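PDB 2E3U: K Homology domain-containing protein from Pyrococcus horikoshii, which probably binds RNA through two KH domains and is regarded as a pre-ribosomal RNA processing factor. Local coordinates for residues E36-P41 with D95-I100; V47-K52 with I69-G74; K82-E85 with A89-K92; Q152-E155 with S161-V164; V169-N174 with E179-A184. All coordinates share one frame; numbering follows the deposited sequence.

Interaction 1. Residues E36-P41 with D95-I100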
# COMPACT_ATOMS: atom_id res chain seq x y z
N GLU A 36 3.39 15.30 -8.97
CA GLU A 36 3.88 13.92 -8.91
C GLU A 36 3.19 13.09 -9.98
O GLU A 36 1.98 13.21 -10.22
CB GLU A 36 3.67 13.27 -7.53
CG GLU A 36 4.29 14.03 -6.38
CD GLU A 36 5.83 14.08 -6.41
OE1 GLU A 36 6.45 13.03 -6.77
OE2 GLU A 36 6.39 15.16 -6.08
N TYR A 37 3.95 12.23 -10.62
CA TYR A 37 3.40 11.43 -11.71
C TYR A 37 3.55 9.97 -11.35
O TYR A 37 4.66 9.54 -11.05
CB TYR A 37 4.13 11.73 -13.02
CG TYR A 37 4.00 10.66 -14.08
CD1 TYR A 37 4.85 9.55 -14.09
CD2 TYR A 37 3.04 10.76 -15.08
CE1 TYR A 37 4.76 8.56 -15.08
CE2 TYR A 37 2.94 9.79 -16.10
CZ TYR A 37 3.80 8.69 -16.09
OH TYR A 37 3.68 7.73 -17.06
N VAL A 38 2.47 9.21 -11.41
CA VAL A 38 2.60 7.74 -11.23
C VAL A 38 1.82 6.93 -12.26
O VAL A 38 1.14 7.48 -13.10
CB VAL A 38 2.25 7.25 -9.77
CG1 VAL A 38 3.16 7.90 -8.74
CG2 VAL A 38 0.78 7.47 -9.43
N LYS A 39 1.91 5.61 -12.17
CA LYS A 39 1.14 4.74 -13.05
C LYS A 39 0.65 3.59 -12.20
O LYS A 39 1.46 2.97 -11.51
CB LYS A 39 2.05 4.23 -14.19
CG LYS A 39 1.33 3.69 -15.42
CD LYS A 39 2.08 4.10 -16.69
CE LYS A 39 1.48 3.47 -17.94
NZ LYS A 39 2.38 3.53 -19.16
N ILE A 40 -0.66 3.34 -12.23
CA ILE A 40 -1.30 2.23 -11.51
C ILE A 40 -1.88 1.26 -12.55
O ILE A 40 -2.07 1.64 -13.70
CB ILE A 40 -2.37 2.71 -10.47
CG1 ILE A 40 -3.65 3.26 -11.16
CG2 ILE A 40 -1.75 3.74 -9.51
CD1 ILE A 40 -4.88 3.40 -10.17
N PRO A 41 -2.14 -0.01 -12.17
CA PRO A 41 -2.71 -0.97 -13.13
C PRO A 41 -4.07 -0.53 -13.62
O PRO A 41 -4.83 0.05 -12.84
CB PRO A 41 -2.88 -2.28 -12.32
CG PRO A 41 -2.10 -2.10 -11.08
CD PRO A 41 -1.90 -0.62 -10.84
N ASP A 95 1.05 8.62 -2.62
CA ASP A 95 1.23 7.35 -1.96
C ASP A 95 -0.12 6.65 -1.75
O ASP A 95 -0.18 5.44 -1.84
CB ASP A 95 1.96 7.56 -0.63
CG ASP A 95 3.42 7.91 -0.83
OD1 ASP A 95 3.94 7.84 -1.97
OD2 ASP A 95 4.06 8.25 0.18
N ILE A 96 -1.18 7.40 -1.52
CA ILE A 96 -2.52 6.83 -1.45
C ILE A 96 -2.95 6.23 -2.77
O ILE A 96 -3.46 5.10 -2.81
CB ILE A 96 -3.56 7.90 -1.01
CG1 ILE A 96 -3.33 8.27 0.45
CG2 ILE A 96 -5.01 7.41 -1.26
CD1 ILE A 96 -4.06 9.57 0.87
N VAL A 97 -2.76 7.00 -3.85
CA VAL A 97 -2.91 6.50 -5.23
C VAL A 97 -2.12 5.21 -5.50
O VAL A 97 -2.68 4.21 -6.04
CB VAL A 97 -2.45 7.57 -6.27
CG1 VAL A 97 -2.45 7.00 -7.69
CG2 VAL A 97 -3.35 8.81 -6.16
N LEU A 98 -0.82 5.25 -5.19
CA LEU A 98 0.05 4.05 -5.29
C LEU A 98 -0.42 2.85 -4.44
O LEU A 98 -0.34 1.71 -4.90
CB LEU A 98 1.49 4.37 -4.87
CG LEU A 98 2.29 5.24 -5.82
CD1 LEU A 98 3.62 5.54 -5.14
CD2 LEU A 98 2.48 4.45 -7.18
N ALA A 99 -0.86 3.13 -3.20
CA ALA A 99 -1.40 2.11 -2.29
C ALA A 99 -2.68 1.44 -2.87
O ALA A 99 -2.78 0.23 -2.88
CB ALA A 99 -1.68 2.73 -0.90
N ILE A 100 -3.63 2.26 -3.34
CA ILE A 100 -4.80 1.75 -4.07
C ILE A 100 -4.38 0.92 -5.31
O ILE A 100 -4.88 -0.18 -5.54
CB ILE A 100 -5.76 2.92 -4.47
CG1 ILE A 100 -6.26 3.63 -3.20
CG2 ILE A 100 -6.97 2.41 -5.34
CD1 ILE A 100 -7.01 4.96 -3.48
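I40 and V97 meet across this contact beside short backbone bonds: A99 N reaches D95 O at 2.8 Å within helix 87-101, and I40 N is tied to G74 O. V97 O itself is met by carbon, I40 CG2 lying 3.6 Å away, which is van der Waals contact and nothing more. The same methyl rests on V97 CG1 at 3.8 Å, the two side chains crossing at about a right angle. V38 lies two residues earlier, with its CB also turned toward the helix. With its CG2 between backbone N and carbonyl carbon (chi1 -60° for CG1), that methyl is set against V97 CG1, 3.7 Å away, while CB and CG1 both rest on L98 CD2. V97 CG1 thus has a methyl of V38 and one of I40 against it. With an alanine in place of V38, V97 CG1 is likely to lose one of these two neighbours and L98 CD2 much of its cover. V76, L48 and I78 close in around the same residues, so helix 87-101 is laid over the sheet of the first KH domain. With the side chains that meet all branched and aliphatic, the hold rests on shape and exclusion of water rather than on directed polar bonds.

Interaction 2. Residues V47-K52 with I69-G74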
# COMPACT_ATOMS: atom_id res chain seq x y z
N VAL A 47 -11.36 1.59 -9.13
CA VAL A 47 -11.38 1.77 -7.66
C VAL A 47 -10.81 3.12 -7.19
O VAL A 47 -11.33 3.72 -6.21
CB VAL A 47 -10.79 0.53 -6.88
CG1 VAL A 47 -9.37 0.32 -7.20
CG2 VAL A 47 -10.90 0.72 -5.39
N LEU A 48 -9.78 3.62 -7.87
CA LEU A 48 -9.26 4.96 -7.59
C LEU A 48 -10.34 6.05 -7.85
O LEU A 48 -10.49 6.95 -7.05
CB LEU A 48 -7.97 5.25 -8.38
CG LEU A 48 -7.36 6.67 -8.30
CD1 LEU A 48 -6.84 6.94 -6.91
CD2 LEU A 48 -6.23 6.85 -9.28
N ILE A 49 -11.09 5.92 -8.95
CA ILE A 49 -12.14 6.88 -9.31
C ILE A 49 -13.35 6.69 -8.41
O ILE A 49 -13.83 7.65 -7.79
CB ILE A 49 -12.55 6.79 -10.82
CG1 ILE A 49 -11.38 7.18 -11.72
CG2 ILE A 49 -13.76 7.68 -11.15
CD1 ILE A 49 -11.62 6.99 -13.24
N GLY A 50 -13.82 5.44 -8.33
CA GLY A 50 -14.99 5.07 -7.51
C GLY A 50 -16.33 5.47 -8.11
O GLY A 50 -16.38 5.95 -9.25
N LYS A 51 -17.39 5.29 -7.32
CA LYS A 51 -18.77 5.68 -7.66
C LYS A 51 -18.91 7.17 -8.03
O LYS A 51 -18.82 8.05 -7.16
CB LYS A 51 -19.74 5.31 -6.51
CG LYS A 51 -21.15 5.90 -6.63
CD LYS A 51 -22.07 5.51 -5.46
CE LYS A 51 -23.41 6.23 -5.60
NZ LYS A 51 -24.25 6.16 -4.38
N LYS A 52 -19.14 7.42 -9.32
CA LYS A 52 -19.14 8.77 -9.93
C LYS A 52 -18.07 9.72 -9.36
O LYS A 52 -18.36 10.84 -8.89
CB LYS A 52 -20.55 9.40 -9.89
CG LYS A 52 -20.85 10.32 -11.08
CD LYS A 52 -21.26 9.55 -12.34
CE LYS A 52 -21.51 10.48 -13.53
NZ LYS A 52 -22.94 10.90 -13.64
N ILE A 69 -6.53 11.65 -13.83
CA ILE A 69 -6.36 10.26 -14.22
C ILE A 69 -6.50 10.05 -15.73
O ILE A 69 -7.44 10.55 -16.35
CB ILE A 69 -7.32 9.34 -13.47
CG1 ILE A 69 -7.23 9.59 -11.95
CG2 ILE A 69 -7.02 7.84 -13.81
CD1 ILE A 69 -8.29 8.91 -11.16
N ASP A 70 -5.56 9.34 -16.34
CA ASP A 70 -5.77 8.82 -17.69
C ASP A 70 -6.38 7.40 -17.55
O ASP A 70 -5.71 6.49 -17.06
CB ASP A 70 -4.43 8.77 -18.41
CG ASP A 70 -4.54 8.66 -19.90
OD1 ASP A 70 -3.68 9.28 -20.57
OD2 ASP A 70 -5.45 7.95 -20.41
N SER A 71 -7.63 7.23 -17.96
CA SER A 71 -8.33 5.95 -17.84
C SER A 71 -7.85 4.89 -18.82
O SER A 71 -8.10 3.70 -18.63
CB SER A 71 -9.85 6.15 -18.00
OG SER A 71 -10.44 6.56 -16.77
N GLU A 72 -7.15 5.31 -19.87
CA GLU A 72 -6.63 4.38 -20.86
C GLU A 72 -5.26 3.81 -20.50
O GLU A 72 -4.93 2.69 -20.89
CB GLU A 72 -6.59 5.03 -22.24
CG GLU A 72 -7.92 5.00 -23.01
CD GLU A 72 -7.75 5.22 -24.51
OE1 GLU A 72 -6.64 4.94 -25.04
OE2 GLU A 72 -8.73 5.66 -25.16
N THR A 73 -4.47 4.58 -19.75
CA THR A 73 -3.09 4.19 -19.51
C THR A 73 -2.81 3.87 -18.04
O THR A 73 -1.81 3.23 -17.72
CB THR A 73 -2.08 5.26 -20.04
OG1 THR A 73 -2.23 6.48 -19.30
CG2 THR A 73 -2.27 5.54 -21.59
N GLY A 74 -3.69 4.29 -17.15
CA GLY A 74 -3.45 4.13 -15.71
C GLY A 74 -2.50 5.19 -15.20
O GLY A 74 -2.09 5.12 -14.07
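I49 meets I69 and S71, the residues before and after D70 in the chain; the flat carboxylate of D70 is met by E72 N at OD2, on the anti side, 20° out of its plane, at 3.2 Å. This is an Asx turn, and with G74 N bonded to D70 O it shapes the loop between strands 65-69 and 75-80, the variable loop of a type I KH domain. Facing it is the end of helix 42-49, where G50 breaks away with positive phi (76°) and begins the GKKG form of the family's GxxG loop. In KH domains generally, nucleic acid lies in the groove between these two elements, so the contact probably belongs to the floor of an RNA-binding surface. Its centre is the CD1 methyl of I69. One neighbour is L48 CD2, at 3.5 Å, closer than usual for two carbons; L48 CG lies just behind. The other is I49 CG1, 3.6 Å from the same methyl. Both helix side chains run at a slant to I69, whose chi2 of 170° stretches CD1 out between them. V76 and K56 also touch I69, and L48 continues inward to V97, I100 and I59, linking the groove to the core. At the outer edge the I49 CD1 methyl rests against S71 OG, 3.7 Å away.

Interaction 3. Residues K82-E85 with A89-K92; sequences KETE and AVWK
T84 CB is the branch point from which this residue reaches both toward helix 87-101 and away from it. CB itself stays 4.9 Å from A89 CB, and the touching is left to one of its two branches. The methyl CG2 is swung opposite the backbone N (chi1 -49° for OG1), which carries it outward to the helix. There it meets A89 CB at 3.6 Å. It also meets V90 CG2, at 3.9 Å, with the T84 and V90 side chains crossing at about a right angle. A89 CB and V90 CG2 lie 5.1 Å apart, and the T84 methyl is set against both of them. The other branch, OG1, has a different task: it donates to K64 O and accepts from T81 N. With two backbone partners the hydroxyl is fixed in rotation about CA-CB, and the methyl is thereby held to the helix. In the type I KH fold this is the link from the central strand, 75-80, into the C-terminal helix, so the turn that starts the helix is packed back on the chain leading into it. Next in the chain, E85 N stands 4.4 Å from A89 CB, a loose approach, while its carboxylate leads elsewhere. A89 N is hydrogen-bonded to D86 OD1, which binds the first turn. On the inner side V90 continues onto I78, S80 and E36, and the amine of K92, two residues on, is hydrogen-bonded to L112 O and N114 O.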
# COMPACT_ATOMS: atom_id res chain seq x y z
N LYS A 82 -3.74 26.00 -4.68
CA LYS A 82 -3.51 27.04 -3.69
C LYS A 82 -3.80 26.59 -2.24
O LYS A 82 -3.24 27.14 -1.30
CB LYS A 82 -4.25 28.36 -4.04
CG LYS A 82 -5.76 28.26 -4.23
CD LYS A 82 -6.36 29.60 -4.69
CE LYS A 82 -7.40 29.40 -5.77
NZ LYS A 82 -8.73 28.92 -5.25
N GLU A 83 -4.66 25.59 -2.09
CA GLU A 83 -5.03 25.04 -0.78
C GLU A 83 -4.02 24.03 -0.20
O GLU A 83 -4.13 23.68 0.98
CB GLU A 83 -6.42 24.38 -0.84
CG GLU A 83 -7.59 25.33 -0.55
CD GLU A 83 -8.98 24.65 -0.66
OE1 GLU A 83 -9.94 25.18 -0.04
OE2 GLU A 83 -9.12 23.60 -1.36
N THR A 84 -3.06 23.56 -0.99
CA THR A 84 -2.17 22.50 -0.53
C THR A 84 -1.36 22.99 0.66
O THR A 84 -0.70 24.03 0.58
CB THR A 84 -1.24 21.95 -1.66
OG1 THR A 84 -2.03 21.65 -2.81
CG2 THR A 84 -0.47 20.63 -1.22
N GLU A 85 -1.42 22.26 1.78
CA GLU A 85 -0.65 22.65 2.98
C GLU A 85 0.84 22.80 2.70
O GLU A 85 1.45 23.84 2.99
CB GLU A 85 -0.86 21.65 4.11
CG GLU A 85 -0.05 21.98 5.38
CD GLU A 85 -0.44 21.15 6.60
OE1 GLU A 85 0.01 21.53 7.70
OE2 GLU A 85 -1.19 20.15 6.48
N ALA A 89 1.74 16.97 1.53
CA ALA A 89 0.37 16.73 1.12
C ALA A 89 0.28 16.06 -0.25
O ALA A 89 -0.51 15.15 -0.45
CB ALA A 89 -0.46 18.01 1.18
N VAL A 90 1.12 16.50 -1.19
CA VAL A 90 1.22 15.90 -2.52
C VAL A 90 1.77 14.47 -2.46
O VAL A 90 1.24 13.57 -3.11
CB VAL A 90 2.09 16.82 -3.43
CG1 VAL A 90 2.29 16.25 -4.82
CG2 VAL A 90 1.45 18.22 -3.54
N TRP A 91 2.88 14.28 -1.73
CA TRP A 91 3.50 12.93 -1.57
C TRP A 91 2.51 11.95 -0.97
O TRP A 91 2.47 10.81 -1.36
CB TRP A 91 4.79 12.97 -0.70
CG TRP A 91 5.79 13.96 -1.15
CD1 TRP A 91 5.99 14.40 -2.45
CD2 TRP A 91 6.75 14.64 -0.34
NE1 TRP A 91 7.01 15.30 -2.48
CE2 TRP A 91 7.50 15.49 -1.21
CE3 TRP A 91 7.06 14.62 1.03
CZ2 TRP A 91 8.53 16.34 -0.74
CZ3 TRP A 91 8.07 15.48 1.51
CH2 TRP A 91 8.79 16.33 0.62
N LYS A 92 1.70 12.41 -0.02
CA LYS A 92 0.74 11.58 0.64
C LYS A 92 -0.41 11.19 -0.27
O LYS A 92 -0.86 10.04 -0.25
CB LYS A 92 0.24 12.27 1.94
CG LYS A 92 1.18 12.05 3.17
CD LYS A 92 0.56 12.70 4.43
CE LYS A 92 1.36 12.44 5.69
NZ LYS A 92 1.81 11.01 5.86

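Interaction 4. Residues Q152-E155 with S161-V164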
# COMPACT_ATOMS: atom_id res chain seq x y z
N GLN A 152 -3.39 -11.67 8.26
CA GLN A 152 -3.99 -11.11 9.48
C GLN A 152 -3.06 -11.16 10.74
O GLN A 152 -2.96 -10.19 11.49
CB GLN A 152 -5.30 -11.83 9.75
CG GLN A 152 -6.23 -11.15 10.70
CD GLN A 152 -7.61 -11.81 10.78
OE1 GLN A 152 -8.34 -11.56 11.74
NE2 GLN A 152 -7.97 -12.64 9.78
N ILE A 153 -2.37 -12.28 10.95
CA ILE A 153 -1.41 -12.38 12.03
C ILE A 153 -0.27 -11.32 11.89
O ILE A 153 0.02 -10.56 12.85
CB ILE A 153 -0.84 -13.80 12.16
CG1 ILE A 153 -1.99 -14.78 12.56
CG2 ILE A 153 0.38 -13.78 13.15
CD1 ILE A 153 -1.69 -16.25 12.45
N ILE A 154 0.33 -11.24 10.68
CA ILE A 154 1.34 -10.20 10.37
C ILE A 154 0.84 -8.80 10.69
O ILE A 154 1.53 -8.06 11.33
CB ILE A 154 1.88 -10.24 8.90
CG1 ILE A 154 2.43 -11.62 8.58
CG2 ILE A 154 2.99 -9.19 8.69
CD1 ILE A 154 2.75 -11.81 7.14
N GLU A 155 -0.36 -8.44 10.26
CA GLU A 155 -0.87 -7.10 10.51
C GLU A 155 -1.13 -6.80 12.00
O GLU A 155 -0.78 -5.71 12.51
CB GLU A 155 -2.18 -6.86 9.73
CG GLU A 155 -2.04 -6.93 8.21
CD GLU A 155 -3.29 -6.47 7.53
OE1 GLU A 155 -4.37 -6.90 7.96
OE2 GLU A 155 -3.20 -5.67 6.57
N SER A 161 -0.40 -2.31 7.89
CA SER A 161 -1.38 -2.83 6.96
C SER A 161 -0.60 -3.45 5.80
O SER A 161 0.43 -2.91 5.40
CB SER A 161 -2.26 -1.69 6.43
OG SER A 161 -3.04 -1.07 7.44
N VAL A 162 -1.10 -4.54 5.25
CA VAL A 162 -0.37 -5.34 4.24
C VAL A 162 -1.26 -5.72 3.07
O VAL A 162 -2.32 -6.24 3.27
CB VAL A 162 0.18 -6.65 4.82
CG1 VAL A 162 0.79 -7.53 3.70
CG2 VAL A 162 1.22 -6.35 5.95
N SER A 163 -0.80 -5.46 1.85
CA SER A 163 -1.55 -5.83 0.65
C SER A 163 -0.67 -6.67 -0.29
O SER A 163 0.40 -6.23 -0.73
CB SER A 163 -2.02 -4.55 -0.07
OG SER A 163 -2.59 -4.88 -1.31
N VAL A 164 -1.09 -7.91 -0.53
CA VAL A 164 -0.42 -8.80 -1.45
C VAL A 164 -1.23 -8.77 -2.75
O VAL A 164 -2.41 -9.08 -2.79
CB VAL A 164 -0.27 -10.21 -0.83
CG1 VAL A 164 0.62 -11.11 -1.70
CG2 VAL A 164 0.34 -10.11 0.56
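E155 and V162 form the tight part of this contact, which joins the second helix of a type I KH domain, 149-158, to the edge strand 161-165 that follows it. V162 N donates to E155 OE2 over 2.7 Å with an angle of 156° at the hydrogen, using the anti lone pair of the oxygen. The glutamate chain is extended beyond CG (chi2 -170°), which carries the carboxylate across to the strand backbone. OE2 also receives a salt bridge from R108 NH2, while NH1 of the same arginine is hydrogen-bonded to V162 O; the cation would thus offset the nearness of OE2 to V162 O, two acceptors 3.5 Å apart. Were E155 an alanine, V162 N is likely to lose its acceptor and R108 its carboxylate mate. Packing is looser on the apolar side, where I154 CG2 only approaches V162 CG2, at 4.3 Å, and both residues lean on I185. S161 adds its CA, 3.4 Å from E155 OE2, while its CB leads away from the helix and its hydroxyl is hydrogen-bonded to R111. Nearer the helix along the glutamate chain, the CG methylene of E155 rests on the V162 CG2 methyl at 4.0 Å.

Interaction 5. Residues V169-N174 with E179-A184; sequences VAIIGN and EIAKTA
I171 has its CG2 opposite the backbone N and CG1 beside that N (chi1 -46°), and a chi2 of 176° then extends CD1 toward helix 175-189. The two methyls divide the work. CG2 meets A181 CB at 4.1 Å, a light touch between small groups. CD1 reaches further, to the helix backbone, lying 3.7 Å from K182 N and also close to K182 CA and CB. With alanine at A181 the helix presents little bulk at this point, which probably allows the isoleucine to come this near the main chain. K182 takes part through its base alone: its extended chain runs off to a salt bridge between NZ and E120 OE1. Within the helix, E179 O takes two bonds, from T183 OG1 at 2.7 Å and from T183 N at 3.0 Å. They arrive from opposite faces of the carbonyl plane, the hydroxyl with a C=O...O angle of 155°, so the threonine side chain is pinned to its own helix. The contact fastens the last helix of the second KH domain's sheet-and-helix core to the central strand, 168-173. A170 and I172 lie along the same strand between neighbours 118-123 and 161-165. A181 is covered further by I154 and S158 of helix 149-158, while I180 and A184 carry L201 of helix 194-203.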
# COMPACT_ATOMS: atom_id res chain seq x y z
N VAL A 169 4.13 -6.94 -2.66
CA VAL A 169 3.50 -6.82 -1.36
C VAL A 169 3.67 -5.36 -1.02
O VAL A 169 4.73 -4.81 -1.26
CB VAL A 169 4.20 -7.64 -0.22
CG1 VAL A 169 3.31 -7.76 1.02
CG2 VAL A 169 4.53 -8.99 -0.69
N ALA A 170 2.64 -4.72 -0.47
CA ALA A 170 2.73 -3.30 -0.07
C ALA A 170 2.38 -3.16 1.41
O ALA A 170 1.51 -3.85 1.90
CB ALA A 170 1.84 -2.42 -0.93
N ILE A 171 3.08 -2.28 2.11
CA ILE A 171 2.99 -2.14 3.55
C ILE A 171 2.77 -0.68 3.91
O ILE A 171 3.35 0.20 3.28
CB ILE A 171 4.26 -2.67 4.27
CG1 ILE A 171 4.68 -4.03 3.68
CG2 ILE A 171 4.02 -2.77 5.79
CD1 ILE A 171 6.02 -4.63 4.25
N ILE A 172 1.88 -0.44 4.87
CA ILE A 172 1.60 0.90 5.39
C ILE A 172 1.76 0.86 6.88
O ILE A 172 1.20 0.00 7.53
CB ILE A 172 0.16 1.42 5.04
CG1 ILE A 172 -0.01 1.60 3.54
CG2 ILE A 172 -0.08 2.75 5.74
CD1 ILE A 172 -1.48 1.74 3.08
N GLY A 173 2.58 1.75 7.41
CA GLY A 173 2.96 1.69 8.79
C GLY A 173 3.90 2.81 9.14
O GLY A 173 4.40 3.48 8.26
N ASN A 174 4.14 3.01 10.43
CA ASN A 174 5.32 3.82 10.77
C ASN A 174 6.58 2.98 10.42
O ASN A 174 6.47 1.78 10.20
CB ASN A 174 5.27 4.32 12.23
CG ASN A 174 5.49 3.23 13.26
OD1 ASN A 174 4.93 3.27 14.35
ND2 ASN A 174 6.33 2.27 12.93
N GLU A 179 9.09 -2.28 9.10
CA GLU A 179 10.28 -3.07 9.25
C GLU A 179 9.97 -4.47 9.83
O GLU A 179 10.51 -5.48 9.37
CB GLU A 179 11.27 -2.30 10.15
CG GLU A 179 12.71 -2.49 9.82
CD GLU A 179 13.14 -3.92 9.99
OE1 GLU A 179 13.86 -4.42 9.08
OE2 GLU A 179 12.78 -4.55 11.03
N ILE A 180 9.10 -4.52 10.85
CA ILE A 180 8.63 -5.77 11.43
C ILE A 180 7.82 -6.65 10.44
O ILE A 180 8.06 -7.87 10.35
CB ILE A 180 7.78 -5.52 12.70
CG1 ILE A 180 8.63 -4.90 13.82
CG2 ILE A 180 7.10 -6.84 13.22
CD1 ILE A 180 7.81 -4.33 14.95
N ALA A 181 6.84 -6.06 9.74
CA ALA A 181 6.01 -6.79 8.74
C ALA A 181 6.89 -7.20 7.60
O ALA A 181 6.86 -8.35 7.18
CB ALA A 181 4.81 -5.93 8.22
N LYS A 182 7.70 -6.29 7.10
CA LYS A 182 8.68 -6.61 6.05
C LYS A 182 9.52 -7.85 6.38
O LYS A 182 9.64 -8.76 5.56
CB LYS A 182 9.61 -5.41 5.76
CG LYS A 182 10.27 -5.47 4.40
CD LYS A 182 11.41 -4.45 4.21
CE LYS A 182 12.27 -4.85 3.01
NZ LYS A 182 12.99 -3.71 2.38
N THR A 183 10.15 -7.82 7.56
CA THR A 183 10.97 -8.96 8.05
C THR A 183 10.21 -10.30 8.14
O THR A 183 10.72 -11.31 7.66
CB THR A 183 11.62 -8.64 9.40
OG1 THR A 183 12.35 -7.41 9.27
CG2 THR A 183 12.59 -9.72 9.80
N ALA A 184 8.99 -10.30 8.71
CA ALA A 184 8.14 -11.50 8.76
C ALA A 184 7.83 -12.03 7.36
O ALA A 184 7.92 -13.23 7.11
CB ALA A 184 6.85 -11.18 9.48

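In the fold
Interactions 1, 2 and 3 belong to the first KH domain, interactions 4 and 5 to the second. Interactions 1 and 2 have centres 11 Å apart and meet where I40 CD1 touches L48 CD2 at 3.8 Å. Interactions 1 and 3 share helix 87-101, with E36 CG against V90 CG1. Interactions 4 and 5, 8 Å apart between centres, are joined through neighbouring strands by the bond of A170 N to S163 O, 2.7 Å. The domains approach each other between interactions 1 and 5, where A99 CB rests 4.1 Å from I172 CD1. Interaction 2, at the probable RNA groove, lies about 26 Å from interaction 4, centre to centre.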